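Long-range contacts in prenyltransference for protein (Lavandula lanata, PDB 5HC8), which joins two dimethylallyl diphosphate units head-to-middle into lavandulyl diphosphate, and belongs to the cis-prenyltransferase (undecaprenyl diphosphate synthase) family: residues His15-Asp21 / Pro188-Ala194; Gly56-Leu60 / Gly133-Ile137. One frame throughout, in Å; residues are numbered along the deposited sequence.

Contacts 1 and 2 are two strand pairs of one parallel sheet, both largely buried: contact 1 pairs strands 15-19 and 190-193, contact 2 pairs strands 59-65 and 135-140. Strands 15-19 and 59-65 are themselves neighbours, so four consecutive strands are tied together, and His15 and Val16 pack directly on Leu59 and Leu60. Contact 1 reaches the C-terminal ends of its strands, where the ligands bind: there Asp21 binds magnesium and Arg193 a thiodiphosphate oxygen of the bound ligand. Contact 2, by contrast, lies at the start of its strands, mostly apolar, with His135 and Lys58 toward the surface.

Contact 1 of 2, residues His15-Asp21 / Pro188-Ala194; sequences HVAIIID and PDLLIRA. With MG (magnesium ion), chain B; ISY (3-methylbut-3-enylsulfanyl(phosphonooxy)phosphinic acid), chain F; PIS (trihydrogen thiodiphosphate), chain C.
Ile19 and Arg193 close a parallel strand pair in the central sheet of the cis-prenyltransferase fold, strands 15-19 and 190-193 running at 19° to each other. Backbone bonds alternate along the pair: Ala17 is held through both N and O, to Leu190 O and Ile192 N, and Ile19 likewise to Ile192 O and Ala194 N. At the N-terminal end of the pair, Asp189 OD2 takes the His15 N-H at 2.9 Å through its anti lone pair, while its other oxygen pairs with Arg240.

Apolar packing divides between the faces. Val16 CG1 meets Ile192 CD1 at 3.9 Å on the side covered by helix 225-237; on the other, Leu191 CD1 touches both Ala17 CB and Ile19 CG1. Pro188 lies over a face of the His15 imidazole, its CB 4.0 Å from the ring centroid, and His15 NE2 bonds Thr61.

The polar group sits past the strand ends. The first torsion of Arg193 (179°) sets CG opposite the backbone N, and the extended chain then runs past Ile19 CG2 to bring NH2 within 3.0 Å of Asp21 OD2, which it meets from above the carboxylate plane. The same NH2 donates to ISY O4, and NH1 is held by Ser201 and the Arg199 carbonyl. Asp21 divides its oxygens: OD2 serves Arg193 and two waters, while OD1 binds the magnesium ion at 2.1 Å.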
loop_
_atom_site.group_PDB
_atom_site.type_symbol
_atom_site.label_atom_id
_atom_site.label_comp_id
_atom_site.label_asym_id
_atom_site.label_seq_id
_atom_site.Cartn_x
_atom_site.Cartn_y
_atom_site.Cartn_z
ATOM N N HIS A 15 -2.113 -0.557 -16.450
ATOM C CA HIS A 15 -2.619 0.569 -15.621
ATOM C C HIS A 15 -1.437 1.276 -15.013
ATOM O O HIS A 15 -0.620 0.638 -14.302
ATOM C CB HIS A 15 -3.553 0.003 -14.540
ATOM C CG HIS A 15 -4.140 0.993 -13.596
ATOM N ND1 HIS A 15 -4.966 0.598 -12.543
ATOM C CD2 HIS A 15 -4.018 2.335 -13.496
ATOM C CE1 HIS A 15 -5.330 1.670 -11.851
ATOM N NE2 HIS A 15 -4.796 2.733 -12.432
ATOM N N VAL A 16 -1.336 2.587 -15.295
ATOM C CA VAL A 16 -0.333 3.457 -14.630
ATOM C C VAL A 16 -1.065 4.481 -13.774
ATOM O O VAL A 16 -2.031 5.111 -14.289
ATOM C CB VAL A 16 0.610 4.173 -15.669
ATOM C CG1 VAL A 16 1.607 5.136 -14.967
ATOM C CG2 VAL A 16 1.374 3.119 -16.462
ATOM N N ALA A 17 -0.620 4.671 -12.513
ATOM C CA ALA A 17 -1.209 5.663 -11.652
ATOM C C ALA A 17 -0.187 6.623 -11.189
ATOM O O ALA A 17 0.923 6.242 -10.873
ATOM C CB ALA A 17 -1.909 5.030 -10.420
ATOM N N ILE A 18 -0.603 7.874 -11.053
ATOM C CA ILE A 18 0.274 8.938 -10.653
ATOM C C ILE A 18 -0.189 9.737 -9.448
ATOM O O ILE A 18 -1.312 10.216 -9.409
ATOM C CB ILE A 18 0.457 9.964 -11.810
ATOM C CG1 ILE A 18 1.003 9.246 -13.060
ATOM C CG2 ILE A 18 1.411 11.054 -11.390
ATOM C CD1 ILE A 18 1.217 10.147 -14.274
ATOM N N ILE A 19 0.672 9.830 -8.451
ATOM C CA ILE A 19 0.479 10.737 -7.309
ATOM C C ILE A 19 1.212 12.042 -7.533
ATOM O O ILE A 19 2.434 12.091 -7.532
ATOM C CB ILE A 19 0.970 10.066 -5.996
ATOM C CG1 ILE A 19 0.184 8.790 -5.713
ATOM C CG2 ILE A 19 0.899 10.982 -4.796
ATOM C CD1 ILE A 19 0.652 8.046 -4.483
ATOM N N ILE A 20 0.454 13.130 -7.692
ATOM C CA ILE A 20 1.009 14.462 -7.903
ATOM C C ILE A 20 1.302 15.117 -6.572
ATOM O O ILE A 20 0.555 14.962 -5.582
ATOM C CB ILE A 20 0.060 15.346 -8.828
ATOM C CG1 ILE A 20 -1.269 15.633 -8.164
ATOM C CG2 ILE A 20 -0.226 14.625 -10.166
ATOM C CD1 ILE A 20 -2.275 16.302 -9.066
ATOM N N ASP A 21 2.431 15.808 -6.520
ATOM C CA ASP A 21 2.910 16.373 -5.285
ATOM C C ASP A 21 3.992 17.400 -5.584
ATOM O O ASP A 21 4.587 17.377 -6.679
ATOM C CB ASP A 21 3.420 15.234 -4.374
ATOM C CG ASP A 21 3.414 15.600 -2.877
ATOM O OD1 ASP A 21 2.570 16.445 -2.558
ATOM O OD2 ASP A 21 4.289 15.118 -2.104
ATOM N N PRO A 188 -3.014 -0.928 -10.333
ATOM C CA PRO A 188 -1.923 -0.421 -11.159
ATOM C C PRO A 188 -0.794 -1.394 -11.253
ATOM O O PRO A 188 -0.470 -2.060 -10.282
ATOM C CB PRO A 188 -1.477 0.888 -10.471
ATOM C CG PRO A 188 -2.364 1.064 -9.319
ATOM C CD PRO A 188 -3.257 -0.102 -9.135
ATOM N N ASP A 189 -0.182 -1.450 -12.449
ATOM C CA ASP A 189 1.074 -2.136 -12.639
ATOM C C ASP A 189 2.232 -1.275 -12.123
ATOM O O ASP A 189 3.270 -1.794 -11.647
ATOM C CB ASP A 189 1.233 -2.420 -14.141
ATOM C CG ASP A 189 0.158 -3.350 -14.630
ATOM O OD1 ASP A 189 0.177 -4.506 -14.181
ATOM O OD2 ASP A 189 -0.746 -2.883 -15.319
ATOM N N LEU A 190 2.065 0.031 -12.255
ATOM C CA LEU A 190 3.129 0.989 -11.955
ATOM C C LEU A 190 2.494 2.208 -11.255
ATOM O O LEU A 190 1.509 2.719 -11.748
ATOM C CB LEU A 190 3.813 1.464 -13.238
ATOM C CG LEU A 190 4.824 2.584 -13.147
ATOM C CD1 LEU A 190 5.992 2.171 -12.311
ATOM C CD2 LEU A 190 5.307 3.131 -14.543
ATOM N N LEU A 191 3.071 2.638 -10.143
ATOM C CA LEU A 191 2.574 3.773 -9.384
ATOM C C LEU A 191 3.749 4.720 -9.364
ATOM O O LEU A 191 4.827 4.363 -8.905
ATOM C CB LEU A 191 2.213 3.392 -7.961
ATOM C CG LEU A 191 1.871 4.583 -7.042
ATOM C CD1 LEU A 191 0.576 5.188 -7.477
ATOM C CD2 LEU A 191 1.672 4.017 -5.632
ATOM N N ILE A 192 3.494 5.921 -9.841
ATOM C CA ILE A 192 4.463 6.971 -9.854
ATOM C C ILE A 192 4.131 8.028 -8.791
ATOM O O ILE A 192 3.054 8.554 -8.773
ATOM C CB ILE A 192 4.470 7.648 -11.224
ATOM C CG1 ILE A 192 4.892 6.656 -12.319
ATOM C CG2 ILE A 192 5.430 8.809 -11.239
ATOM C CD1 ILE A 192 4.673 7.206 -13.758
ATOM N N ARG A 193 5.124 8.423 -8.013
ATOM C CA ARG A 193 4.939 9.553 -7.128
ATOM C C ARG A 193 6.039 10.561 -7.269
ATOM O O ARG A 193 7.188 10.249 -7.092
ATOM C CB ARG A 193 4.799 9.132 -5.659
ATOM C CG ARG A 193 4.628 10.318 -4.703
ATOM C CD ARG A 193 4.249 9.909 -3.285
ATOM N NE ARG A 193 4.162 11.130 -2.515
ATOM C CZ ARG A 193 3.307 11.352 -1.521
ATOM N NH1 ARG A 193 2.495 10.411 -1.055
ATOM N NH2 ARG A 193 3.291 12.532 -0.951
ATOM N N ALA A 194 5.615 11.781 -7.600
ATOM C CA ALA A 194 6.471 12.910 -7.787
ATOM C C ALA A 194 6.792 13.542 -6.456
ATOM O O ALA A 194 6.086 13.339 -5.468
ATOM C CB ALA A 194 5.784 13.928 -8.649
HETATM MG MG MG B . 2.263 17.501 -0.741
HETATM P P1 ISY F . 1.179 14.094 2.210
HETATM O O2 ISY F . -0.166 14.375 1.284
HETATM P P3 ISY F . -0.299 15.234 -0.031
HETATM O O4 ISY F . 2.501 14.227 1.356
HETATM O O5 ISY F . 1.133 12.738 2.971
HETATM O O6 ISY F . 1.150 15.203 3.253
HETATM O O7 ISY F . 0.606 16.412 0.009
HETATM O O8 ISY F . -1.852 15.501 -0.296
HETATM S S9 ISY F . 0.503 13.974 -1.558
HETATM C C10 ISY F . -0.910 12.957 -1.913
HETATM C C11 ISY F . -1.291 13.447 -3.287
HETATM C C12 ISY F . -2.712 13.788 -3.638
HETATM C C13 ISY F . -3.005 14.239 -4.995
HETATM C C14 ISY F . -3.771 13.869 -2.604
HETATM P P1 PIS C . 3.562 20.350 -1.482
HETATM O O1 PIS C . 2.191 20.782 -2.197
HETATM P P2 PIS C . 1.057 19.884 -2.858
HETATM S S1 PIS C . 0.824 18.719 -1.715
HETATM O O2 PIS C . 3.784 18.822 -1.452
HETATM O O3 PIS C . 4.715 21.061 -2.189
HETATM O O4 PIS C . 1.688 19.352 -4.096
HETATM O O5 PIS C . 3.356 20.785 0.004
HETATM O O6 PIS C . -0.205 20.857 -3.038
HETATM O O HOH W 1 6.175 13.270 -2.897
HETATM O O HOH W 2 3.604 16.259 0.185
HETATM O O HOH W 3 2.135 18.764 1.100
#

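Contact 2 of 2, residues Gly56-Leu60 / Gly133-Ile137; sequences GIKLL and GMHFI. With SO4 (sulfate ion), chain E.
Met134 and Ile57 meet where adjacent parallel strands of the central cis-prenyltransferase sheet, 59-65 and 135-140, begin. The thioether chain lies against the backbone, Met134 CG 3.0 Å from Ile57 O, and its bend at chi3 (81°) carries CE to Leu60 CB at 3.8 Å. On the opposite face, Leu59 CD1 packs against Ile137 CD1 at 3.6 Å and also approaches the His135 ring. Phe136 turns a ring edge to Leu60 O, its CD1 3.4 Å away.

Three backbone bonds set this register: His135 N to Lys58 O, Leu60 N to His135 O, and Ile137 N to Leu60 O. The His135 ring is fixed from both nitrogens, ND1 giving a nearly straight bond (169°) to sulfate O1 at 2.8 Å and NE2 bonding Ser105; the sulfate, probably from the crystallisation liquor, also accepts from Lys184 N. With an alanine for His135, sulfate and Ser105 OG would probably each lose a bond, and Leu59 CD1 and Ile137 CG1 their ring neighbour.

Just before strand 59-65, Gly56, with positive phi, ends helix 34-54 in a Schellman motif. That helix covers the Leu60 and Phe136 side through Ile49, while strands 15-19 and 103-107 flank the pair.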
loop_
_atom_site.group_PDB
_atom_site.type_symbol
_atom_site.label_atom_id
_atom_site.label_comp_id
_atom_site.label_asym_id
_atom_site.label_seq_id
_atom_site.Cartn_x
_atom_site.Cartn_y
_atom_site.Cartn_z
ATOM N N GLY A 56 0.391 3.077 -25.562
ATOM C CA GLY A 56 -0.387 1.860 -25.475
ATOM C C GLY A 56 -0.759 1.478 -24.056
ATOM O O GLY A 56 -1.166 0.359 -23.809
ATOM N N ILE A 57 -0.636 2.399 -23.116
ATOM C CA ILE A 57 -1.167 2.156 -21.771
ATOM C C ILE A 57 -2.729 2.140 -21.875
ATOM O O ILE A 57 -3.311 2.885 -22.607
ATOM C CB ILE A 57 -0.653 3.230 -20.823
ATOM C CG1 ILE A 57 0.865 3.072 -20.598
ATOM C CG2 ILE A 57 -1.435 3.238 -19.486
ATOM C CD1 ILE A 57 1.487 4.314 -20.036
ATOM N N LYS A 58 -3.358 1.240 -21.171
ATOM C CA LYS A 58 -4.781 1.023 -21.253
ATOM C C LYS A 58 -5.557 1.851 -20.242
ATOM O O LYS A 58 -6.638 2.277 -20.522
ATOM C CB LYS A 58 -5.103 -0.431 -21.103
ATOM C CG LYS A 58 -4.574 -1.258 -22.280
ATOM C CD LYS A 58 -4.812 -2.713 -22.034
ATOM C CE LYS A 58 -4.297 -3.572 -23.203
ATOM N NZ LYS A 58 -4.158 -4.989 -22.740
ATOM N N LEU A 59 -4.964 2.102 -19.094
ATOM C CA LEU A 59 -5.563 3.002 -18.131
ATOM C C LEU A 59 -4.522 3.877 -17.452
ATOM O O LEU A 59 -3.525 3.379 -16.960
ATOM C CB LEU A 59 -6.387 2.126 -17.135
ATOM C CG LEU A 59 -6.700 2.889 -15.833
ATOM C CD1 LEU A 59 -7.600 4.050 -16.117
ATOM C CD2 LEU A 59 -7.307 1.901 -14.855
ATOM N N LEU A 60 -4.740 5.183 -17.470
ATOM C CA LEU A 60 -3.919 6.142 -16.721
ATOM C C LEU A 60 -4.805 6.774 -15.646
ATOM O O LEU A 60 -5.860 7.353 -15.972
ATOM C CB LEU A 60 -3.486 7.277 -17.567
ATOM C CG LEU A 60 -2.541 8.255 -16.848
ATOM C CD1 LEU A 60 -1.171 7.601 -16.605
ATOM C CD2 LEU A 60 -2.392 9.546 -17.602
ATOM N N GLY A 133 -10.711 4.431 -26.798
ATOM C CA GLY A 133 -9.278 4.615 -26.580
ATOM C C GLY A 133 -8.898 4.405 -25.114
ATOM O O GLY A 133 -9.596 3.739 -24.371
ATOM N N MET A 134 -7.771 4.963 -24.715
ATOM C CA MET A 134 -7.249 4.688 -23.394
ATOM C C MET A 134 -8.237 5.272 -22.427
ATOM O O MET A 134 -8.749 6.361 -22.633
ATOM C CB MET A 134 -5.877 5.337 -23.206
ATOM C CG MET A 134 -5.210 5.134 -21.841
ATOM S SD MET A 134 -3.720 6.092 -21.647
ATOM C CE MET A 134 -4.348 7.691 -21.209
ATOM N N HIS A 135 -8.449 4.560 -21.340
ATOM C CA HIS A 135 -9.192 5.073 -20.208
ATOM C C HIS A 135 -8.271 6.036 -19.379
ATOM O O HIS A 135 -7.082 5.737 -19.123
ATOM C CB HIS A 135 -9.673 3.862 -19.411
ATOM C CG HIS A 135 -10.817 4.103 -18.482
ATOM N ND1 HIS A 135 -11.381 3.078 -17.755
ATOM C CD2 HIS A 135 -11.516 5.216 -18.155
ATOM C CE1 HIS A 135 -12.367 3.550 -17.023
ATOM N NE2 HIS A 135 -12.456 4.847 -17.236
ATOM N N PHE A 136 -8.846 7.181 -18.987
ATOM C CA PHE A 136 -8.244 8.155 -18.096
ATOM C C PHE A 136 -9.153 8.327 -16.894
ATOM O O PHE A 136 -10.315 8.727 -17.036
ATOM C CB PHE A 136 -8.106 9.496 -18.798
ATOM C CG PHE A 136 -7.725 10.633 -17.898
ATOM C CD1 PHE A 136 -6.845 10.461 -16.801
ATOM C CD2 PHE A 136 -8.297 11.898 -18.077
ATOM C CE1 PHE A 136 -6.522 11.525 -15.962
ATOM C CE2 PHE A 136 -7.957 12.976 -17.234
ATOM C CZ PHE A 136 -7.060 12.793 -16.188
ATOM N N ILE A 137 -8.681 7.942 -15.700
ATOM C CA ILE A 137 -9.433 8.165 -14.453
ATOM C C ILE A 137 -8.817 9.347 -13.697
ATOM O O ILE A 137 -7.586 9.397 -13.462
ATOM C CB ILE A 137 -9.438 6.938 -13.559
ATOM C CG1 ILE A 137 -10.285 5.858 -14.214
ATOM C CG2 ILE A 137 -10.028 7.235 -12.151
ATOM C CD1 ILE A 137 -10.161 4.475 -13.587
HETATM S S SO4 E . -11.215 -0.383 -18.905
HETATM O O1 SO4 E . -10.301 0.496 -18.051
HETATM O O2 SO4 E . -11.803 -1.642 -18.293
HETATM O O3 SO4 E . -12.411 0.395 -19.397
HETATM O O4 SO4 E . -10.370 -0.748 -20.086
#